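Local coordinates for attaching and effacing protein, pathogenesis factor (Escherichia coli, PDB 4E9L) that probably acts as an intimin/invasin-family adhesin of the bacterial surface, this piece supplying consecutive immunoglobulin-like domains of its extracellular part, at residues 197-208 and 281-292; 336-347 and 369-380. All coordinates share one frame; numbering follows the deposited sequence. Where two conformers were deposited one is given.

Contact 1 (197-208 and 281-292); sequences SKVSVAEDHVKA and ATEAAQLTVIAG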
loop_
_atom_site.group_PDB
_atom_site.type_symbol
_atom_site.label_atom_id
_atom_site.label_comp_id
_atom_site.label_asym_id
_atom_site.label_seq_id
_atom_site.Cartn_x
_atom_site.Cartn_y
_atom_site.Cartn_z
ATOM N N SER A 197 -6.726 12.247 0.121
ATOM C CA SER A 197 -6.009 11.037 0.518
ATOM C C SER A 197 -6.475 9.857 -0.339
ATOM O O SER A 197 -7.617 9.835 -0.800
ATOM C CB SER A 197 -6.199 10.764 2.002
ATOM O OG SER A 197 -5.720 11.863 2.762
ATOM N N LYS A 198 -5.590 8.883 -0.548
ATOM C CA LYS A 198 -5.915 7.772 -1.438
ATOM C C LYS A 198 -5.402 6.464 -0.906
ATOM O O LYS A 198 -4.266 6.401 -0.417
ATOM C CB LYS A 198 -5.296 8.038 -2.828
ATOM C CG LYS A 198 -5.803 7.117 -3.941
ATOM C CD LYS A 198 -5.275 7.513 -5.317
ATOM C CE LYS A 198 -5.658 6.512 -6.382
ATOM N NZ LYS A 198 -5.175 6.934 -7.722
ATOM N N VAL A 199 -6.209 5.412 -1.078
ATOM C CA VAL A 199 -5.858 4.033 -0.738
ATOM C C VAL A 199 -5.814 3.184 -2.030
ATOM O O VAL A 199 -6.666 3.345 -2.899
ATOM C CB VAL A 199 -6.717 3.398 0.402
ATOM C CG1 VAL A 199 -8.196 3.313 0.024
ATOM C CG2 VAL A 199 -6.194 1.999 0.770
ATOM N N SER A 200 -4.840 2.261 -2.121
ATOM C CA SER A 200 -4.613 1.424 -3.285
ATOM C C SER A 200 -4.193 0.030 -2.824
ATOM O O SER A 200 -3.600 -0.104 -1.768
ATOM C CB SER A 200 -3.489 2.059 -4.112
ATOM O OG SER A 200 -3.035 1.244 -5.178
ATOM N N VAL A 201 -4.504 -1.008 -3.603
ATOM C CA VAL A 201 -4.064 -2.382 -3.305
ATOM C C VAL A 201 -3.140 -2.812 -4.448
ATOM O O VAL A 201 -3.359 -2.404 -5.590
ATOM C CB VAL A 201 -5.189 -3.423 -3.017
ATOM C CG1 VAL A 201 -5.861 -3.155 -1.672
ATOM C CG2 VAL A 201 -6.209 -3.496 -4.161
ATOM N N ALA A 202 -2.082 -3.556 -4.126
ATOM C CA ALA A 202 -1.084 -4.001 -5.099
ATOM C C ALA A 202 -1.670 -4.954 -6.159
ATOM O O ALA A 202 -1.238 -4.920 -7.310
ATOM C CB ALA A 202 0.081 -4.663 -4.385
ATOM N N GLU A 203 -2.661 -5.776 -5.765
ATOM C CA GLU A 203 -3.336 -6.755 -6.622
ATOM C C GLU A 203 -4.835 -6.640 -6.411
ATOM O O GLU A 203 -5.286 -6.671 -5.259
ATOM C CB GLU A 203 -2.898 -8.190 -6.262
ATOM C CG GLU A 203 -1.414 -8.456 -6.427
ATOM C CD GLU A 203 -0.862 -9.427 -5.403
ATOM O OE1 GLU A 203 -0.394 -8.976 -4.329
ATOM O OE2 GLU A 203 -0.889 -10.645 -5.688
ATOM N N ASP A 204 -5.618 -6.566 -7.500
ATOM C CA ASP A 204 -7.074 -6.500 -7.315
ATOM C C ASP A 204 -7.792 -7.871 -7.388
ATOM O O ASP A 204 -9.017 -7.952 -7.252
ATOM C CB ASP A 204 -7.728 -5.393 -8.133
ATOM C CG ASP A 204 -7.536 -5.483 -9.625
ATOM O OD1 ASP A 204 -7.237 -6.592 -10.122
ATOM O OD2 ASP A 204 -7.678 -4.444 -10.299
ATOM N N HIS A 205 -7.003 -8.939 -7.556
ATOM C CA HIS A 205 -7.461 -10.323 -7.482
ATOM C C HIS A 205 -6.465 -11.037 -6.580
ATOM O O HIS A 205 -5.260 -11.013 -6.846
ATOM C CB HIS A 205 -7.566 -10.982 -8.874
ATOM C CG HIS A 205 -8.693 -10.426 -9.683
ATOM N ND1 HIS A 205 -8.605 -9.185 -10.289
ATOM C CD2 HIS A 205 -9.926 -10.937 -9.906
ATOM C CE1 HIS A 205 -9.782 -8.983 -10.863
ATOM N NE2 HIS A 205 -10.610 -10.011 -10.658
ATOM N N VAL A 206 -6.944 -11.580 -5.460
ATOM C CA VAL A 206 -6.054 -12.261 -4.505
ATOM C C VAL A 206 -6.609 -13.656 -4.231
ATOM O O VAL A 206 -7.819 -13.808 -4.048
ATOM C CB VAL A 206 -5.842 -11.435 -3.192
ATOM C CG1 VAL A 206 -4.961 -12.181 -2.183
ATOM C CG2 VAL A 206 -5.255 -10.051 -3.497
ATOM N N LYS A 207 -5.739 -14.666 -4.252
ATOM C CA LYS A 207 -6.141 -16.044 -3.971
ATOM C C LYS A 207 -6.440 -16.213 -2.478
ATOM O O LYS A 207 -5.726 -15.646 -1.635
ATOM C CB LYS A 207 -5.078 -17.037 -4.429
ATOM C CG LYS A 207 -4.909 -17.082 -5.938
ATOM C CD LYS A 207 -4.063 -18.290 -6.321
ATOM C CE LYS A 207 -4.002 -18.489 -7.821
ATOM N NZ LYS A 207 -2.999 -17.601 -8.464
ATOM N N ALA A 208 -7.515 -16.977 -2.158
ATOM C CA ALA A 208 -7.949 -17.245 -0.782
ATOM C C ALA A 208 -6.773 -17.765 0.053
ATOM O O ALA A 208 -6.089 -18.685 -0.359
ATOM C CB ALA A 208 -9.097 -18.269 -0.781
ATOM N N ALA A 281 -9.631 7.769 3.549
ATOM C CA ALA A 281 -9.540 7.927 2.094
ATOM C C ALA A 281 -10.899 8.174 1.471
ATOM O O ALA A 281 -11.925 7.895 2.095
ATOM C CB ALA A 281 -8.866 6.715 1.469
ATOM N N THR A 282 -10.901 8.707 0.235
ATOM C CA THR A 282 -12.112 9.043 -0.523
ATOM C C THR A 282 -13.005 7.834 -0.711
ATOM O O THR A 282 -14.199 7.886 -0.423
ATOM C CB THR A 282 -11.749 9.667 -1.890
ATOM O OG1 THR A 282 -10.513 10.386 -1.802
ATOM C CG2 THR A 282 -12.835 10.568 -2.410
ATOM N N GLU A 283 -12.421 6.736 -1.172
ATOM C CA GLU A 283 -13.188 5.523 -1.414
ATOM C C GLU A 283 -12.330 4.335 -1.044
ATOM O O GLU A 283 -11.105 4.405 -1.130
ATOM C CB GLU A 283 -13.673 5.453 -2.877
ATOM C CG GLU A 283 -12.559 5.510 -3.914
ATOM C CD GLU A 283 -13.013 5.499 -5.363
ATOM O OE1 GLU A 283 -13.703 4.536 -5.771
ATOM O OE2 GLU A 283 -12.643 6.441 -6.100
ATOM N N ALA A 284 -12.966 3.266 -0.584
ATOM C CA ALA A 284 -12.262 2.050 -0.170
ATOM C C ALA A 284 -11.589 1.410 -1.375
ATOM O O ALA A 284 -12.120 1.502 -2.493
ATOM C CB ALA A 284 -13.254 1.074 0.448
ATOM N N ALA A 285 -10.411 0.805 -1.175
ATOM C CA ALA A 285 -9.767 0.067 -2.272
ATOM C C ALA A 285 -10.555 -1.258 -2.418
ATOM O O ALA A 285 -10.937 -1.865 -1.411
ATOM C CB ALA A 285 -8.317 -0.223 -1.953
ATOM N N GLN A 286 -10.839 -1.674 -3.654
ATOM C CA GLN A 286 -11.603 -2.883 -3.853
ATOM C C GLN A 286 -10.811 -4.006 -4.524
ATOM O O GLN A 286 -10.027 -3.786 -5.458
ATOM C CB GLN A 286 -12.911 -2.586 -4.603
ATOM C CG GLN A 286 -13.981 -3.685 -4.477
ATOM C CD GLN A 286 -15.396 -3.196 -4.734
ATOM O OE1 GLN A 286 -15.684 -1.992 -4.813
ATOM N NE2 GLN A 286 -16.325 -4.128 -4.832
ATOM N N LEU A 287 -11.005 -5.218 -4.004
ATOM C CA LEU A 287 -10.414 -6.395 -4.603
ATOM C C LEU A 287 -11.401 -7.548 -4.604
ATOM O O LEU A 287 -12.425 -7.515 -3.899
ATOM C CB LEU A 287 -9.021 -6.775 -4.031
ATOM C CG LEU A 287 -8.869 -7.279 -2.587
ATOM C CD1 LEU A 287 -9.089 -8.811 -2.491
ATOM C CD2 LEU A 287 -7.437 -7.074 -2.130
ATOM N N THR A 288 -11.109 -8.534 -5.432
ATOM C CA THR A 288 -11.874 -9.761 -5.510
ATOM C C THR A 288 -11.008 -10.862 -4.926
ATOM O O THR A 288 -9.862 -11.073 -5.372
ATOM C CB THR A 288 -12.279 -10.046 -6.973
ATOM O OG1 THR A 288 -13.183 -9.023 -7.384
ATOM C CG2 THR A 288 -12.976 -11.385 -7.142
ATOM N N VAL A 289 -11.556 -11.585 -3.954
ATOM C CA VAL A 289 -10.891 -12.782 -3.437
ATOM C C VAL A 289 -11.361 -13.939 -4.351
ATOM O O VAL A 289 -12.557 -14.205 -4.475
ATOM C CB VAL A 289 -11.100 -13.069 -1.926
ATOM C CG1 VAL A 289 -10.290 -14.298 -1.474
ATOM C CG2 VAL A 289 -10.748 -11.852 -1.069
ATOM N N ILE A 290 -10.417 -14.570 -5.027
ATOM C CA ILE A 290 -10.656 -15.710 -5.910
ATOM C C ILE A 290 -10.242 -16.980 -5.178
ATOM O O ILE A 290 -9.712 -16.871 -4.072
ATOM C CB ILE A 290 -9.946 -15.491 -7.272
ATOM C CG1 ILE A 290 -8.386 -15.471 -7.134
ATOM C CG2 ILE A 290 -10.497 -14.196 -7.948
ATOM C CD1 ILE A 290 -7.585 -15.609 -8.503
ATOM N N ALA A 291 -10.477 -18.184 -5.757
ATOM C CA ALA A 291 -10.086 -19.424 -5.072
ATOM C C ALA A 291 -8.598 -19.475 -4.749
ATOM O O ALA A 291 -7.774 -18.899 -5.474
ATOM C CB ALA A 291 -10.503 -20.658 -5.888
ATOM N N GLY A 292 -8.260 -20.170 -3.664
ATOM C CA GLY A 292 -6.870 -20.333 -3.265
ATOM C C GLY A 292 -6.112 -21.246 -4.217
ATOM O O GLY A 292 -6.666 -21.722 -5.228
HETATM O O HOH W 1 -8.898 5.991 -2.177
HETATM O O HOH W 2 -11.769 -6.820 -8.301
#
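Asp204 O draws in the backbone N of Thr288 at 2.8 Å, with an N-H...O angle of 169°, and a water that also donates to Thr288 OG1. That hydroxyl is bound in turn by Glu268 on the neighbouring strand. From here 205-207 runs parallel to 285-290, the ladder continuing through Val206 N to Thr288 O (3.0 Å), Ile290 N to Val206 O and Ala208 N to Ile290 O. On the face carrying His205, Thr288 and Ile290, the His205 ring lies beside Thr288, while CG2 of Ile290 meets its edge in plane, 3.8 Å from CD2. ND1 of His205 donates to Asp204 OD1 at 2.9 Å, a bent bond from above the carboxylate plane that probably helps set the ring's rotation. On the buried face of Val206 and Val289, Val206 CG2 packs on Leu287 CD2 at 3.9 Å. Strand 198-201 belongs to the other sheet and makes no direct backbone hydrogen bond here; one water joins Val199 N to Glu283 O. Its link is packing: Val199 CG1 lies against Glu283 O (3.3 Å), Ala285 N and Ala281 CB, and Val201 CG1 touches Ala285 CB. One segment thus crosses between the two sheets of an immunoglobulin-like sandwich, exchanging methyl packing for a parallel hydrogen-bonded edge.

Contact 2 (336-347 and 369-380); sequences PVFSGAASTGSE and GSAAGQLSVMPR
Val337 and Met378 form a hydrogen-bonded antiparallel pair, Val337 N reaching Met378 O at 2.8 Å and Met378 N returning to Val337 O at 2.9 Å. Ser339 and Ser376 repeat the pattern, and a water donates to Val337 O and bonds Ser339 OG. Between these pairs, on the opposite face, Phe338 lies alongside Val377, whose CG2 sits at the ring edge 3.8 Å from CD2; Leu375 CD1 comes in obliquely against Phe338 CB. Val337 CG2 rests over the centre of one face of the Arg380 guanidinium, 3.7 Å from CZ. The arginine chain bends at chi2 (-86°) to bring that face round, and Asn385 holds its NE. Beyond the strand, Ala342 N bonds to Gln374 O at 3.0 Å, keeping the 3-10 turn 341-343 against the partner. Further out, Ser370 OG accepts from Glu347 N at 3.0 Å and Ser370 N donates to Glu347 O; the Glu347 carboxylate forms a salt bridge with Lys311. A water between these ends is held by four backbone atoms, Ala342 O, Gly345 N, Glu347 O and Ala371 N. The regular ladder gives way to a turn in which direct bonds and water share the work of satisfying the backbone.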
loop_
_atom_site.group_PDB
_atom_site.type_symbol
_atom_site.label_atom_id
_atom_site.label_comp_id
_atom_site.label_asym_id
_atom_site.label_seq_id
_atom_site.Cartn_x
_atom_site.Cartn_y
_atom_site.Cartn_z
ATOM N N PRO A 336 -2.066 -34.027 -19.187
ATOM C CA PRO A 336 -1.803 -34.986 -18.097
ATOM C C PRO A 336 -0.518 -35.785 -18.366
ATOM O O PRO A 336 -0.008 -35.779 -19.482
ATOM C CB PRO A 336 -3.024 -35.931 -18.117
ATOM C CG PRO A 336 -3.919 -35.445 -19.207
ATOM C CD PRO A 336 -3.134 -34.510 -20.083
ATOM N N VAL A 337 0.008 -36.434 -17.334
ATOM C CA VAL A 337 1.202 -37.286 -17.401
ATOM C C VAL A 337 0.696 -38.758 -17.381
ATOM O O VAL A 337 -0.170 -39.103 -16.584
ATOM C CB VAL A 337 2.154 -36.964 -16.219
ATOM C CG1 VAL A 337 3.188 -38.060 -16.025
ATOM C CG2 VAL A 337 2.835 -35.600 -16.414
ATOM N N PHE A 338 1.198 -39.585 -18.296
ATOM C CA PHE A 338 0.800 -41.001 -18.432
ATOM C C PHE A 338 1.926 -41.949 -18.079
ATOM O O PHE A 338 3.054 -41.736 -18.512
ATOM C CB PHE A 338 0.335 -41.289 -19.886
ATOM C CG PHE A 338 -0.775 -40.370 -20.349
ATOM C CD1 PHE A 338 -0.504 -39.286 -21.186
ATOM C CD2 PHE A 338 -2.089 -40.578 -19.940
ATOM C CE1 PHE A 338 -1.535 -38.443 -21.632
ATOM C CE2 PHE A 338 -3.116 -39.737 -20.386
ATOM C CZ PHE A 338 -2.828 -38.658 -21.206
ATOM N N SER A 339 1.613 -43.023 -17.334
ATOM C CA SER A 339 2.559 -44.095 -17.000
ATOM C C SER A 339 1.827 -45.439 -16.990
ATOM O O SER A 339 0.597 -45.466 -17.111
ATOM C CB SER A 339 3.261 -43.812 -15.666
ATOM O OG SER A 339 2.331 -43.803 -14.594
ATOM N N GLY A 340 2.581 -46.537 -16.885
ATOM C CA GLY A 340 2.016 -47.882 -16.894
ATOM C C GLY A 340 2.079 -48.487 -18.279
ATOM O O GLY A 340 2.452 -47.783 -19.222
ATOM N N ALA A 341 1.759 -49.798 -18.406
ATOM C CA ALA A 341 1.824 -50.559 -19.668
ATOM C C ALA A 341 1.123 -49.858 -20.854
ATOM O O ALA A 341 1.698 -49.789 -21.936
ATOM C CB ALA A 341 1.244 -51.960 -19.475
ATOM N N ALA A 342 -0.083 -49.309 -20.637
ATOM C CA ALA A 342 -0.843 -48.650 -21.704
ATOM C C ALA A 342 -0.264 -47.307 -22.185
ATOM O O ALA A 342 -0.747 -46.774 -23.176
ATOM C CB ALA A 342 -2.314 -48.515 -21.311
ATOM N N SER A 343 0.816 -46.794 -21.539
ATOM C CA SER A 343 1.497 -45.569 -21.970
ATOM C C SER A 343 2.704 -45.878 -22.899
ATOM O O SER A 343 3.354 -44.944 -23.383
ATOM C CB SER A 343 1.998 -44.799 -20.744
ATOM O OG SER A 343 3.148 -45.406 -20.171
ATOM N N THR A 344 3.023 -47.175 -23.104
ATOM C CA THR A 344 4.240 -47.625 -23.797
ATOM C C THR A 344 4.157 -47.993 -25.278
ATOM O O THR A 344 5.160 -48.437 -25.829
ATOM C CB THR A 344 4.873 -48.803 -23.020
ATOM O OG1 THR A 344 4.059 -49.990 -23.209
ATOM C CG2 THR A 344 5.082 -48.478 -21.533
ATOM N N GLY A 345 2.999 -47.894 -25.894
ATOM C CA GLY A 345 2.876 -48.301 -27.296
ATOM C C GLY A 345 3.499 -47.339 -28.285
ATOM O O GLY A 345 3.934 -46.245 -27.907
ATOM N N SER A 346 3.507 -47.732 -29.570
ATOM C CA SER A 346 4.007 -46.898 -30.679
ATOM C C SER A 346 3.197 -45.591 -30.708
ATOM O O SER A 346 3.769 -44.534 -30.948
ATOM C CB SER A 346 3.912 -47.644 -32.013
ATOM O OG SER A 346 2.652 -48.272 -32.187
ATOM N N GLU A 347 1.899 -45.669 -30.337
ATOM C CA GLU A 347 0.990 -44.536 -30.156
ATOM C C GLU A 347 0.694 -44.391 -28.675
ATOM O O GLU A 347 0.131 -45.295 -28.054
ATOM C CB GLU A 347 -0.334 -44.739 -30.921
ATOM C CG GLU A 347 -0.137 -44.938 -32.407
ATOM C CD GLU A 347 -1.435 -44.976 -33.185
ATOM O OE1 GLU A 347 -1.887 -46.085 -33.552
ATOM O OE2 GLU A 347 -1.977 -43.884 -33.462
ATOM N N GLY A 369 -3.997 -44.931 -26.328
ATOM C CA GLY A 369 -2.856 -45.293 -27.154
ATOM C C GLY A 369 -3.013 -46.658 -27.789
ATOM O O GLY A 369 -4.106 -47.231 -27.770
ATOM N N SER A 370 -1.927 -47.175 -28.389
ATOM C CA SER A 370 -1.976 -48.489 -29.069
ATOM C C SER A 370 -1.758 -49.675 -28.129
ATOM O O SER A 370 -2.141 -50.797 -28.470
ATOM C CB SER A 370 -0.980 -48.542 -30.222
ATOM O OG SER A 370 0.304 -48.153 -29.778
ATOM N N ALA A 371 -1.157 -49.436 -26.948
ATOM C CA ALA A 371 -0.877 -50.494 -25.976
ATOM C C ALA A 371 -1.996 -50.703 -24.964
ATOM O O ALA A 371 -2.584 -49.741 -24.458
ATOM C CB ALA A 371 0.447 -50.240 -25.256
ATOM N N ALA A 372 -2.288 -51.977 -24.680
ATOM C CA ALA A 372 -3.308 -52.386 -23.699
ATOM C C ALA A 372 -2.667 -52.461 -22.300
ATOM O O ALA A 372 -1.454 -52.372 -22.162
ATOM C CB ALA A 372 -3.879 -53.749 -24.081
ATOM N N GLY A 373 -3.489 -52.623 -21.284
ATOM C CA GLY A 373 -2.988 -52.746 -19.934
ATOM C C GLY A 373 -3.340 -51.567 -19.072
ATOM O O GLY A 373 -4.140 -50.709 -19.455
ATOM N N GLN A 374 -2.727 -51.527 -17.896
ATOM C CA GLN A 374 -3.001 -50.468 -16.952
ATOM C C GLN A 374 -2.444 -49.118 -17.402
ATOM O O GLN A 374 -1.338 -49.051 -17.950
ATOM C CB GLN A 374 -2.537 -50.894 -15.541
ATOM C CG GLN A 374 -3.060 -50.013 -14.432
ATOM C CD GLN A 374 -2.672 -50.526 -13.067
ATOM O OE1 GLN A 374 -3.337 -51.383 -12.490
ATOM N NE2 GLN A 374 -1.610 -49.973 -12.505
ATOM N N LEU A 375 -3.272 -48.047 -17.262
ATOM C CA LEU A 375 -2.872 -46.690 -17.576
ATOM C C LEU A 375 -3.114 -45.802 -16.361
ATOM O O LEU A 375 -4.257 -45.693 -15.908
ATOM C CB LEU A 375 -3.641 -46.108 -18.792
ATOM C CG LEU A 375 -3.291 -44.654 -19.196
ATOM C CD1 LEU A 375 -1.856 -44.555 -19.767
ATOM C CD2 LEU A 375 -4.241 -44.135 -20.280
ATOM N N SER A 376 -2.044 -45.142 -15.874
ATOM C CA SER A 376 -2.118 -44.203 -14.764
ATOM C C SER A 376 -2.148 -42.793 -15.380
ATOM O O SER A 376 -1.273 -42.454 -16.186
ATOM C CB SER A 376 -0.936 -44.409 -13.820
ATOM O OG SER A 376 -0.610 -43.255 -13.068
ATOM N N VAL A 377 -3.190 -42.011 -15.062
ATOM C CA VAL A 377 -3.365 -40.671 -15.616
ATOM C C VAL A 377 -3.230 -39.617 -14.500
ATOM O O VAL A 377 -4.071 -39.566 -13.593
ATOM C CB VAL A 377 -4.720 -40.552 -16.391
ATOM C CG1 VAL A 377 -4.904 -39.164 -16.981
ATOM C CG2 VAL A 377 -4.838 -41.599 -17.489
ATOM N N MET A 378 -2.191 -38.777 -14.585
ATOM C CA MET A 378 -1.968 -37.754 -13.574
ATOM C C MET A 378 -2.217 -36.366 -14.146
ATOM O O MET A 378 -1.423 -35.881 -14.967
ATOM C CB MET A 378 -0.575 -37.881 -12.908
ATOM C CG MET A 378 -0.267 -36.777 -11.867
ATOM S SD MET A 378 -1.490 -36.559 -10.519
ATOM C CE MET A 378 -1.187 -38.082 -9.547
ATOM N N PRO A 379 -3.346 -35.726 -13.757
ATOM C CA PRO A 379 -3.610 -34.366 -14.237
ATOM C C PRO A 379 -2.561 -33.407 -13.662
ATOM O O PRO A 379 -2.005 -33.638 -12.567
ATOM C CB PRO A 379 -5.007 -34.057 -13.702
ATOM C CG PRO A 379 -5.130 -34.882 -12.481
ATOM C CD PRO A 379 -4.380 -36.154 -12.789
ATOM N N ARG A 380 -2.293 -32.349 -14.413
ATOM C CA ARG A 380 -1.306 -31.341 -14.059
ATOM C C ARG A 380 -1.912 -29.955 -14.161
ATOM O O ARG A 380 -2.627 -29.650 -15.130
ATOM C CB ARG A 380 -0.085 -31.449 -15.009
ATOM C CG ARG A 380 0.830 -32.622 -14.714
ATOM C CD ARG A 380 1.821 -32.197 -13.652
ATOM N NE ARG A 380 2.641 -33.304 -13.177
ATOM C CZ ARG A 380 3.895 -33.516 -13.551
ATOM N NH1 ARG A 380 4.482 -32.699 -14.419
ATOM N NH2 ARG A 380 4.572 -34.550 -13.065
HETATM O O HOH W 3 0.964 -41.158 -14.380
HETATM O O HOH W 4 0.196 -46.959 -25.721
HETATM O O HOH W 5 -3.229 -46.838 -24.358
#

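In the fold
From the N terminus, 197-208 holds the first strands of the second of three modelled domains in series, and contact 1 closes a loop of 72 residues when 281-292 returns beside it. It brings the first strands of that domain onto its last one, joining the sheet that holds 198-201 to the sheet that holds 205-207 and 278-290. The chain then enters the next domain, where contact 2 closes a shorter loop of 21 residues, pairing 337-339 with 373-381 inside one sheet. The loops neither nest nor cross: contact 1 is complete before contact 2 begins. Their centres lie 44 Å apart and their nearest atoms about 13 Å, as expected of separate domains.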